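Local structure of cytochrome P450 (Rhodococcus erythropolis, 3WEC) at residues Leu11-Asn16 with Thr35-His40; Gly45-Ala50 with Ser314-Thr319; Ser176-Leu181 with Ser201-Glu206; Tyr393-Gly396 with Pro402-Leu405. The protein hydroxylates the quinoline nitrogen of aurachin alkaloids as a heme-dependent P450 monooxygenase, a step that confers antibiotic activity on these compounds. All coordinates share one frame; numbering follows the deposited sequence.

Interaction 1: Leu11-Asn16 with Thr35-His40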
loop_
_atom_site.group_PDB
_atom_site.type_symbol
_atom_site.label_atom_id
_atom_site.label_comp_id
_atom_site.label_asym_id
_atom_site.label_seq_id
_atom_site.Cartn_x
_atom_site.Cartn_y
_atom_site.Cartn_z
ATOM N N LEU A 11 -26.385 -10.563 -11.894
ATOM C CA LEU A 11 -26.218 -11.637 -10.870
ATOM C C LEU A 11 -24.909 -12.399 -11.106
ATOM O O LEU A 11 -24.196 -12.723 -10.149
ATOM C CB LEU A 11 -27.423 -12.595 -10.869
ATOM C CG LEU A 11 -28.052 -13.119 -9.553
ATOM C CD1 LEU A 11 -27.223 -12.769 -8.314
ATOM C CD2 LEU A 11 -29.512 -12.693 -9.382
ATOM N N ALA A 12 -24.605 -12.671 -12.382
ATOM C CA ALA A 12 -23.338 -13.298 -12.808
ATOM C C ALA A 12 -22.176 -12.284 -12.820
ATOM O O ALA A 12 -21.005 -12.644 -13.019
ATOM C CB ALA A 12 -23.503 -13.975 -14.169
ATOM N N LEU A 13 -22.521 -11.017 -12.592
ATOM C CA LEU A 13 -21.562 -9.943 -12.433
ATOM C C LEU A 13 -20.899 -10.036 -11.059
ATOM O O LEU A 13 -19.677 -9.897 -10.947
ATOM C CB LEU A 13 -22.244 -8.576 -12.582
ATOM C CG LEU A 13 -21.455 -7.371 -13.144
ATOM C CD1 LEU A 13 -22.114 -6.049 -12.758
ATOM C CD2 LEU A 13 -19.972 -7.360 -12.769
ATOM N N ALA A 14 -21.714 -10.259 -10.025
ATOM C CA ALA A 14 -21.226 -10.387 -8.652
ATOM C C ALA A 14 -20.162 -11.475 -8.529
ATOM O O ALA A 14 -19.055 -11.206 -8.047
ATOM C CB ALA A 14 -22.369 -10.634 -7.682
ATOM N N VAL A 15 -20.489 -12.682 -8.986
ATOM C CA VAL A 15 -19.559 -13.825 -9.016
ATOM C C VAL A 15 -18.224 -13.472 -9.703
ATOM O O VAL A 15 -17.228 -14.187 -9.562
ATOM C CB VAL A 15 -20.215 -15.068 -9.692
ATOM C CG1 VAL A 15 -19.308 -16.294 -9.635
ATOM C CG2 VAL A 15 -21.559 -15.390 -9.052
ATOM N N ASN A 16 -18.201 -12.355 -10.424
ATOM C CA ASN A 16 -17.007 -11.970 -11.178
ATOM C C ASN A 16 -15.776 -11.426 -10.394
ATOM O O ASN A 16 -14.653 -11.847 -10.689
ATOM C CB ASN A 16 -17.375 -11.083 -12.367
ATOM C CG ASN A 16 -16.378 -11.203 -13.505
ATOM O OD1 ASN A 16 -15.229 -10.733 -13.408
ATOM N ND2 ASN A 16 -16.811 -11.838 -14.597
ATOM N N THR A 35 -21.575 1.053 -14.129
ATOM C CA THR A 35 -22.776 1.301 -14.961
ATOM C C THR A 35 -24.018 0.581 -14.421
ATOM O O THR A 35 -25.132 1.125 -14.489
ATOM C CB THR A 35 -22.590 0.911 -16.454
ATOM O OG1 THR A 35 -21.349 1.417 -16.947
ATOM C CG2 THR A 35 -23.726 1.472 -17.325
ATOM N N GLU A 36 -23.829 -0.626 -13.877
ATOM C CA GLU A 36 -24.960 -1.511 -13.538
ATOM C C GLU A 36 -25.224 -1.736 -12.040
ATOM O O GLU A 36 -26.381 -1.670 -11.605
ATOM C CB GLU A 36 -24.799 -2.866 -14.246
ATOM C CG GLU A 36 -24.736 -2.760 -15.763
ATOM C CD GLU A 36 -23.958 -3.891 -16.414
ATOM O OE1 GLU A 36 -23.023 -3.594 -17.196
ATOM O OE2 GLU A 36 -24.288 -5.071 -16.152
ATOM N N LEU A 37 -24.153 -1.986 -11.270
ATOM C CA LEU A 37 -24.237 -2.451 -9.876
ATOM C C LEU A 37 -23.191 -1.742 -8.988
ATOM O O LEU A 37 -22.182 -2.345 -8.580
ATOM C CB LEU A 37 -24.033 -3.972 -9.852
ATOM C CG LEU A 37 -24.323 -4.878 -8.651
ATOM C CD1 LEU A 37 -25.818 -5.082 -8.413
ATOM C CD2 LEU A 37 -23.625 -6.214 -8.876
ATOM N N PRO A 38 -23.432 -0.450 -8.694
ATOM C CA PRO A 38 -22.470 0.369 -7.964
ATOM C C PRO A 38 -22.188 -0.123 -6.527
ATOM O O PRO A 38 -21.072 0.055 -6.020
ATOM C CB PRO A 38 -23.122 1.753 -7.953
ATOM C CG PRO A 38 -24.585 1.503 -8.116
ATOM C CD PRO A 38 -24.687 0.276 -8.974
ATOM N N ILE A 39 -23.183 -0.734 -5.875
ATOM C CA ILE A 39 -22.993 -1.270 -4.509
ATOM C C ILE A 39 -23.672 -2.630 -4.407
ATOM O O ILE A 39 -24.771 -2.805 -4.925
ATOM C CB ILE A 39 -23.572 -0.331 -3.404
ATOM C CG1 ILE A 39 -22.954 1.084 -3.472
ATOM C CG2 ILE A 39 -23.366 -0.926 -2.004
ATOM C CD1 ILE A 39 -23.845 2.154 -4.070
ATOM N N HIS A 40 -23.039 -3.596 -3.753
ATOM C CA HIS A 40 -23.713 -4.878 -3.528
ATOM C C HIS A 40 -23.098 -5.683 -2.433
ATOM O O HIS A 40 -21.905 -5.539 -2.151
ATOM C CB HIS A 40 -23.790 -5.700 -4.816
ATOM C CG HIS A 40 -22.455 -6.203 -5.318
ATOM N ND1 HIS A 40 -21.497 -5.380 -5.808
ATOM C CD2 HIS A 40 -21.948 -7.501 -5.419
ATOM C CE1 HIS A 40 -20.435 -6.118 -6.198
ATOM N NE2 HIS A 40 -20.710 -7.413 -5.951
#
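Leu13 makes the first touch, reaching with a single branch to the place where helix 27-36 gives out. Its CD1 lies 4.1 Å from Leu37 CB, and 4.2 Å from Leu37 CD2. The two leucines run past one another in opposite senses, so it is the flank of Leu37 that is met. The same Leu13 CD1 comes to 4.1 Å from Glu36 OE2, an approach without polar character; that carboxylate oxygen takes part in a salt bridge with Arg32, one turn back in the helix. Leu13, a buried residue, also packs on Val29 and Arg32. Next comes Ala14, inside the type I turn that runs from Leu13 to Asn16. Its methyl CB meets the imidazole of His40 at a slant, 3.9 Å from His40 CD2 and 4.0 Å from His40 NE2. The histidine is brought there by a chi1 of 68°, which sets CG between its own backbone N and carbonyl carbon. Leu37 CD2 rests over one face of that ring, 3.7 Å above its plane, so Leu37 joins the two halves of the contact. No hydrogen bond or salt bridge crosses between the segments, so shape and van der Waals packing carry the contact of the N-terminal turn with the corner where the first helix hands over to strand 39-41.

Interaction 2: Gly45-Ala50 with Ser314-Thr319; sequences GAWIVA and SGANIT
Trp47 turns one face of its indole to Ile318, and the contact is mostly one methylene on one ring. Ile318 CG1 sits 3.6 Å from the centroid of the Trp47 five-membered ring, only 6° off the ring normal, a well-centred CH-pi contact. Its distances to the ring atoms are even: Ile318 CG1 lies 3.7 Å from Trp47 CE2 and 3.9 Å from Trp47 CG. Two torsions give the tryptophan this posture: CG points away from the carbonyl carbon (chi1 -71°), and a chi2 of 87° turns the ring nearly perpendicular to the plane through CA, CB and CG. In Ile318 the CG1 branch likewise stands opposite the carbonyl carbon, while the outer torsion lies well away from a staggered value; CG1, not the terminal CD1, bears on the ring. At the six-membered end a backbone oxygen and a methyl are met. Asn317 O approaches Trp47 CZ2 obliquely to 3.7 Å, and Ala316 CB grazes the same end, 4.4 Å from Trp47 CZ3. The indole N-H is used outside the two segments, in a hydrogen bond from Trp47 NE1 to Asp322 OD2, which helps fix the rotation of the ring. Ile39 of the adjoining strand also packs on the indole. Strand 47-49 belongs to the five-stranded mixed sheet; strand 317-318 pairs with 311-312 in a hairpin that comes, along the chain, between the sheet neighbours 303-307 and 323-326. The arrangement belongs to the beta-rich region of the cytochrome P450 fold.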
loop_
_atom_site.group_PDB
_atom_site.type_symbol
_atom_site.label_atom_id
_atom_site.label_comp_id
_atom_site.label_asym_id
_atom_site.label_seq_id
_atom_site.Cartn_x
_atom_site.Cartn_y
_atom_site.Cartn_z
ATOM N N GLY A 45 -18.781 -12.137 1.592
ATOM C CA GLY A 45 -19.077 -11.576 2.912
ATOM C C GLY A 45 -19.421 -10.093 2.915
ATOM O O GLY A 45 -20.526 -9.702 3.286
ATOM N N ALA A 46 -18.473 -9.271 2.485
ATOM C CA ALA A 46 -18.582 -7.811 2.580
ATOM C C ALA A 46 -19.405 -7.127 1.471
ATOM O O ALA A 46 -19.739 -7.737 0.462
ATOM C CB ALA A 46 -17.191 -7.218 2.625
ATOM N N TRP A 47 -19.715 -5.849 1.680
ATOM C CA TRP A 47 -20.230 -4.972 0.636
ATOM C C TRP A 47 -19.112 -4.547 -0.272
ATOM O O TRP A 47 -17.962 -4.466 0.158
ATOM C CB TRP A 47 -20.853 -3.752 1.282
ATOM C CG TRP A 47 -22.132 -4.132 1.975
ATOM C CD1 TRP A 47 -22.293 -4.606 3.280
ATOM C CD2 TRP A 47 -23.476 -4.156 1.391
ATOM N NE1 TRP A 47 -23.601 -4.890 3.537
ATOM C CE2 TRP A 47 -24.372 -4.641 2.451
ATOM C CE3 TRP A 47 -24.012 -3.813 0.154
ATOM C CZ2 TRP A 47 -25.750 -4.776 2.253
ATOM C CZ3 TRP A 47 -25.398 -3.957 -0.039
ATOM C CH2 TRP A 47 -26.246 -4.419 0.991
ATOM N N ILE A 48 -19.437 -4.273 -1.536
ATOM C CA ILE A 48 -18.450 -3.820 -2.529
ATOM C C ILE A 48 -18.919 -2.495 -3.092
ATOM O O ILE A 48 -20.065 -2.373 -3.482
ATOM C CB ILE A 48 -18.263 -4.840 -3.680
ATOM C CG1 ILE A 48 -18.114 -6.275 -3.149
ATOM C CG2 ILE A 48 -17.059 -4.487 -4.539
ATOM C CD1 ILE A 48 -16.890 -6.552 -2.277
ATOM N N VAL A 49 -18.045 -1.498 -3.127
ATOM C CA VAL A 49 -18.440 -0.142 -3.538
ATOM C C VAL A 49 -17.555 0.348 -4.694
ATOM O O VAL A 49 -16.322 0.307 -4.579
ATOM C CB VAL A 49 -18.355 0.851 -2.353
ATOM C CG1 VAL A 49 -18.587 2.281 -2.828
ATOM C CG2 VAL A 49 -19.364 0.493 -1.274
ATOM N N ALA A 50 -18.183 0.818 -5.787
ATOM C CA ALA A 50 -17.463 1.008 -7.059
ATOM C C ALA A 50 -17.347 2.455 -7.598
ATOM O O ALA A 50 -16.436 2.763 -8.379
ATOM C CB ALA A 50 -18.049 0.078 -8.132
ATOM N N SER A 314 -26.500 5.499 -0.806
ATOM C CA SER A 314 -27.032 5.448 -2.155
ATOM C C SER A 314 -27.960 4.234 -2.289
ATOM O O SER A 314 -27.634 3.257 -2.981
ATOM C CB SER A 314 -25.879 5.413 -3.181
ATOM O OG SER A 314 -26.205 6.183 -4.326
ATOM N N GLY A 315 -29.096 4.290 -1.584
ATOM C CA GLY A 315 -30.130 3.253 -1.673
ATOM C C GLY A 315 -29.696 1.857 -1.253
ATOM O O GLY A 315 -30.440 0.891 -1.428
ATOM N N ALA A 316 -28.478 1.752 -0.718
ATOM C CA ALA A 316 -27.976 0.509 -0.140
ATOM C C ALA A 316 -28.058 0.578 1.390
ATOM O O ALA A 316 -27.814 1.640 2.009
ATOM C CB ALA A 316 -26.548 0.249 -0.594
ATOM N N ASN A 317 -28.404 -0.569 1.986
ATOM C CA ASN A 317 -28.779 -0.623 3.400
ATOM C C ASN A 317 -27.823 -1.445 4.262
ATOM O O ASN A 317 -27.966 -2.668 4.386
ATOM C CB ASN A 317 -30.217 -1.143 3.544
ATOM C CG ASN A 317 -31.251 -0.192 2.951
ATOM O OD1 ASN A 317 -31.271 1.002 3.272
ATOM N ND2 ASN A 317 -32.134 -0.727 2.092
ATOM N N ILE A 318 -26.874 -0.752 4.889
ATOM C CA ILE A 318 -25.753 -1.403 5.581
ATOM C C ILE A 318 -25.950 -1.470 7.095
ATOM O O ILE A 318 -26.367 -0.502 7.730
ATOM C CB ILE A 318 -24.410 -0.768 5.175
ATOM C CG1 ILE A 318 -24.041 -1.204 3.754
ATOM C CG2 ILE A 318 -23.278 -1.193 6.099
ATOM C CD1 ILE A 318 -24.370 -0.188 2.680
ATOM N N THR A 319 -25.659 -2.645 7.643
ATOM C CA THR A 319 -26.042 -3.017 8.998
ATOM C C THR A 319 -24.819 -2.957 9.907
ATOM O O THR A 319 -23.764 -3.458 9.541
ATOM C CB THR A 319 -26.618 -4.450 9.010
ATOM O OG1 THR A 319 -27.770 -4.523 8.148
ATOM C CG2 THR A 319 -26.992 -4.887 10.417
#

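Interaction 3: Ser176-Leu181 with Ser201-Glu206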
loop_
_atom_site.group_PDB
_atom_site.type_symbol
_atom_site.label_atom_id
_atom_site.label_comp_id
_atom_site.label_asym_id
_atom_site.label_seq_id
_atom_site.Cartn_x
_atom_site.Cartn_y
_atom_site.Cartn_z
ATOM N N SER A 176 16.471 -6.456 6.085
ATOM C CA SER A 176 16.087 -6.768 4.729
ATOM C C SER A 176 15.482 -8.176 4.653
ATOM O O SER A 176 14.538 -8.404 3.914
ATOM C CB SER A 176 17.303 -6.639 3.807
ATOM O OG SER A 176 17.006 -7.171 2.546
ATOM N N GLU A 177 16.005 -9.125 5.418
ATOM C CA GLU A 177 15.360 -10.452 5.474
ATOM C C GLU A 177 13.958 -10.427 6.112
ATOM O O GLU A 177 12.959 -10.846 5.493
ATOM C CB GLU A 177 16.233 -11.461 6.199
ATOM C CG GLU A 177 17.187 -12.216 5.264
ATOM C CD GLU A 177 18.052 -13.175 6.041
ATOM O OE1 GLU A 177 18.087 -13.051 7.306
ATOM O OE2 GLU A 177 18.705 -14.046 5.401
ATOM N N TRP A 178 13.869 -9.906 7.334
ATOM C CA TRP A 178 12.546 -9.627 7.923
ATOM C C TRP A 178 11.620 -8.950 6.923
ATOM O O TRP A 178 10.418 -9.280 6.799
ATOM C CB TRP A 178 12.669 -8.815 9.228
ATOM C CG TRP A 178 13.323 -9.551 10.376
ATOM C CD1 TRP A 178 13.221 -10.907 10.690
ATOM C CD2 TRP A 178 14.202 -8.996 11.427
ATOM N NE1 TRP A 178 13.963 -11.215 11.789
ATOM C CE2 TRP A 178 14.563 -10.118 12.290
ATOM C CE3 TRP A 178 14.684 -7.724 11.732
ATOM C CZ2 TRP A 178 15.396 -9.965 13.398
ATOM C CZ3 TRP A 178 15.524 -7.579 12.842
ATOM C CH2 TRP A 178 15.864 -8.674 13.666
ATOM N N SER A 179 12.155 -7.991 6.190
ATOM C CA SER A 179 11.244 -7.073 5.431
ATOM C C SER A 179 10.649 -7.865 4.285
ATOM O O SER A 179 9.516 -7.683 3.884
ATOM C CB SER A 179 11.997 -5.854 4.910
ATOM O OG SER A 179 12.331 -5.042 6.013
ATOM N N ASN A 180 11.414 -8.834 3.850
ATOM C CA ASN A 180 10.964 -9.736 2.850
ATOM C C ASN A 180 9.839 -10.708 3.312
ATOM O O ASN A 180 8.842 -10.877 2.617
ATOM C CB ASN A 180 12.210 -10.498 2.417
ATOM C CG ASN A 180 11.968 -11.320 1.226
ATOM O OD1 ASN A 180 12.120 -10.835 0.087
ATOM N ND2 ASN A 180 11.605 -12.581 1.445
ATOM N N LEU A 181 10.045 -11.437 4.423
ATOM C CA LEU A 181 9.012 -12.278 5.021
ATOM C C LEU A 181 7.775 -11.430 5.405
ATOM O O LEU A 181 6.622 -11.861 5.283
ATOM C CB LEU A 181 9.562 -12.884 6.292
ATOM C CG LEU A 181 10.497 -14.142 6.187
ATOM C CD1 LEU A 181 10.189 -14.910 4.933
ATOM C CD2 LEU A 181 11.965 -13.768 6.334
ATOM N N SER A 201 5.242 -15.666 10.450
ATOM C CA SER A 201 4.996 -15.500 11.888
ATOM C C SER A 201 6.252 -15.332 12.720
ATOM O O SER A 201 6.304 -14.482 13.592
ATOM C CB SER A 201 4.221 -16.709 12.439
ATOM O OG SER A 201 2.858 -16.339 12.526
ATOM N N ALA A 202 7.260 -16.159 12.486
ATOM C CA ALA A 202 8.501 -15.948 13.217
ATOM C C ALA A 202 8.987 -14.526 12.922
ATOM O O ALA A 202 9.492 -13.850 13.797
ATOM C CB ALA A 202 9.550 -16.987 12.875
ATOM N N ALA A 203 8.757 -14.027 11.717
ATOM C CA ALA A 203 9.405 -12.794 11.344
ATOM C C ALA A 203 8.634 -11.572 11.897
ATOM O O ALA A 203 9.209 -10.493 12.168
ATOM C CB ALA A 203 9.586 -12.774 9.838
ATOM N N ILE A 204 7.333 -11.746 12.100
ATOM C CA ILE A 204 6.596 -10.771 12.844
ATOM C C ILE A 204 7.132 -10.703 14.269
ATOM O O ILE A 204 7.331 -9.592 14.808
ATOM C CB ILE A 204 5.053 -11.003 12.798
ATOM C CG1 ILE A 204 4.517 -10.776 11.368
ATOM C CG2 ILE A 204 4.304 -10.122 13.825
ATOM C CD1 ILE A 204 3.161 -11.429 11.148
ATOM N N GLU A 205 7.372 -11.864 14.870
ATOM C CA GLU A 205 7.780 -11.935 16.282
ATOM C C GLU A 205 9.200 -11.401 16.493
ATOM O O GLU A 205 9.413 -10.531 17.361
ATOM C CB GLU A 205 7.632 -13.367 16.847
ATOM C CG GLU A 205 6.210 -13.936 16.780
ATOM C CD GLU A 205 6.053 -15.292 17.481
ATOM O OE1 GLU A 205 5.363 -15.324 18.534
ATOM O OE2 GLU A 205 6.614 -16.326 17.008
ATOM N N GLU A 206 10.142 -11.903 15.679
ATOM C CA GLU A 206 11.549 -11.491 15.733
ATOM C C GLU A 206 11.811 -10.005 15.433
ATOM O O GLU A 206 12.781 -9.457 15.948
ATOM C CB GLU A 206 12.425 -12.376 14.837
ATOM C CG GLU A 206 12.247 -13.867 15.107
ATOM C CD GLU A 206 13.058 -14.791 14.190
ATOM O OE1 GLU A 206 13.762 -14.313 13.287
ATOM O OE2 GLU A 206 12.993 -16.021 14.384
#
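Trp178 slides its six-membered ring alongside the C-terminal end of segment 201-206, where the carbonyl oxygen of Glu206 stands over one face, 3.6 Å above the plane and displaced toward the rim. The same residue also meets the indole at its edge. Trp178 NE1 donates to Glu206 OE1 in the plane of the ring, nearly straight at 167° but long at 3.4 Å, and so weak. Ring and carboxylate planes are 76° apart, and Glu206 CB closes in on Trp178 NE1 at 3.6 Å. The indole gets there because its CG, opposite the carbonyl carbon, carries the ring across the gap, although the residue's first bond does not head for the neighbouring helix. Tyr210, a turn further along helix 194-216, meets the indole as well.

Beside this lies the close point of the crossing. Ala203 CB touches Leu181 CB at 3.5 Å and Trp178 CD1 at 4.2 Å; its small side chain is consistent with the 9.0 Å between the axes of the short segments, whose directions differ by 131°. These are the F and G helices of the P450 fold, which roof the active site in this family. The contact combines a small apolar core at Ala203 with an indole set against the backbone carbonyl and carboxylate of Glu206, the one hydrogen bond across being weak; the carboxylate would probably stabilise the N-H dipole it faces.

Interaction 4: Tyr393-Gly396 with Pro402-Leu405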
loop_
_atom_site.group_PDB
_atom_site.type_symbol
_atom_site.label_atom_id
_atom_site.label_comp_id
_atom_site.label_asym_id
_atom_site.label_seq_id
_atom_site.Cartn_x
_atom_site.Cartn_y
_atom_site.Cartn_z
ATOM N N TYR A 393 0.642 -11.628 -12.173
ATOM C CA TYR A 393 0.396 -10.824 -11.000
ATOM C C TYR A 393 0.495 -11.625 -9.706
ATOM O O TYR A 393 0.182 -12.801 -9.688
ATOM C CB TYR A 393 -0.974 -10.158 -11.120
ATOM C CG TYR A 393 -0.946 -9.063 -12.127
ATOM C CD1 TYR A 393 -0.631 -7.763 -11.737
ATOM C CD2 TYR A 393 -1.221 -9.302 -13.476
ATOM C CE1 TYR A 393 -0.581 -6.734 -12.664
ATOM C CE2 TYR A 393 -1.181 -8.267 -14.409
ATOM C CZ TYR A 393 -0.849 -6.982 -13.988
ATOM O OH TYR A 393 -0.790 -5.912 -14.861
ATOM N N LYS A 394 0.967 -10.974 -8.641
ATOM C CA LYS A 394 1.033 -11.563 -7.303
ATOM C C LYS A 394 -0.356 -12.047 -6.849
ATOM O O LYS A 394 -1.380 -11.498 -7.261
ATOM C CB LYS A 394 1.640 -10.575 -6.296
ATOM C CG LYS A 394 3.167 -10.638 -6.206
ATOM C CD LYS A 394 3.811 -9.491 -5.419
ATOM C CE LYS A 394 5.185 -9.984 -4.925
ATOM N NZ LYS A 394 6.177 -8.929 -4.540
ATOM N N PRO A 395 -0.409 -13.129 -6.058
ATOM C CA PRO A 395 -1.743 -13.421 -5.542
ATOM C C PRO A 395 -2.150 -12.444 -4.432
ATOM O O PRO A 395 -1.331 -11.612 -3.991
ATOM C CB PRO A 395 -1.610 -14.868 -5.041
ATOM C CG PRO A 395 -0.491 -15.449 -5.879
ATOM C CD PRO A 395 0.488 -14.295 -5.966
ATOM N N GLY A 396 -3.414 -12.499 -4.035
ATOM C CA GLY A 396 -3.877 -11.778 -2.870
ATOM C C GLY A 396 -5.201 -11.099 -3.106
ATOM O O GLY A 396 -5.630 -10.958 -4.236
ATOM N N PRO A 402 2.835 -6.935 -10.284
ATOM C CA PRO A 402 3.459 -8.107 -10.912
ATOM C C PRO A 402 4.354 -8.935 -9.956
ATOM O O PRO A 402 5.027 -8.389 -9.064
ATOM C CB PRO A 402 4.288 -7.472 -12.035
ATOM C CG PRO A 402 4.606 -6.089 -11.509
ATOM C CD PRO A 402 3.317 -5.675 -10.889
ATOM N N GLU A 403 4.371 -10.249 -10.190
ATOM C CA GLU A 403 5.185 -11.198 -9.425
ATOM C C GLU A 403 6.644 -11.168 -9.902
ATOM O O GLU A 403 7.554 -11.206 -9.091
ATOM C CB GLU A 403 4.572 -12.644 -9.542
ATOM C CG GLU A 403 5.407 -13.801 -8.988
ATOM C CD GLU A 403 4.586 -14.851 -8.239
ATOM O OE1 GLU A 403 4.480 -16.009 -8.728
ATOM O OE2 GLU A 403 4.057 -14.520 -7.139
ATOM N N THR A 404 6.815 -11.171 -11.229
ATOM C CA THR A 404 8.091 -11.114 -11.952
ATOM C C THR A 404 7.935 -10.073 -13.080
ATOM O O THR A 404 6.811 -9.651 -13.391
ATOM C CB THR A 404 8.544 -12.477 -12.589
ATOM O OG1 THR A 404 7.688 -12.859 -13.678
ATOM C CG2 THR A 404 8.687 -13.626 -11.574
ATOM N N LEU A 405 9.038 -9.652 -13.701
ATOM C CA LEU A 405 8.945 -8.624 -14.750
ATOM C C LEU A 405 10.233 -8.592 -15.561
ATOM O O LEU A 405 11.321 -8.414 -14.995
ATOM C CB LEU A 405 8.629 -7.248 -14.122
ATOM C CG LEU A 405 8.035 -6.143 -15.010
ATOM C CD1 LEU A 405 6.641 -6.499 -15.547
ATOM C CD2 LEU A 405 7.988 -4.836 -14.234
#
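Segments 393-396 and 402-405 run antiparallel as the two arms of a beta-hairpin-like excursion between strands 384-387 and 407-410, matching the beta4 hairpin of the P450 fold. A single backbone bridge joins Tyr393 and Pro402, whose CA atoms are 4.1 Å apart. Its supporting hydrogen bonds flank the pair: Lys394 bonds to Gly401, and Glu403 to Asn392, so no bond links the two segments themselves. The tip between the arms carries the last residue of the substrate pocket, while the arms themselves lie away from it. Tyr393 starts out pointing off from the other arm, but its ring swings back, with CG opposite the carbonyl carbon at a chi1 of -73°. Tyr393 CD1 thereby comes to 3.8 Å from Pro402 N, meeting it at a slant, and Tyr393 CE1 reaches 4.4 Å from Pro402 CD. The ring also forms a cation-pi contact with Arg400, and both Tyr393 and Pro402 lean on Ile267 of the long helix 240-271. Lys394 passes the other arm in extended form: its CG lies 3.8 Å from Glu403 CA and its CD 4.0 Å from Pro402 O. Its ammonium goes on to a salt bridge with Glu154 rather than to Glu403, from whose OE2 the NZ of Lys394 remains 6.5 Å away. Glu403 instead folds at chi2 (139°), which brings the carboxylate obliquely to the Pro395 ring, with Glu403 OE2 3.8 Å from Pro395 CD.

Interactions 1 and 2 form one neighbourhood, their centres 12 Å apart. Strands 39-41 and 47-49 lie side by side in the five-stranded sheet, and the backbone bonds His40 O to Ile48 N (2.8 Å) and Pro38 O to Ala50 N (3.0 Å) sew them together. Interaction 3, on the F and G helices, lies 38 Å from interaction 1 and 36 Å from interaction 2, centre to centre; it falls within the long chain span that interaction 2 brings together. Interaction 4 follows all of them in sequence. Interactions 3 and 4 both lie against helix 240-271 without touching, nearest atoms about 8 Å apart, so this helix links roof and C-terminal hairpin.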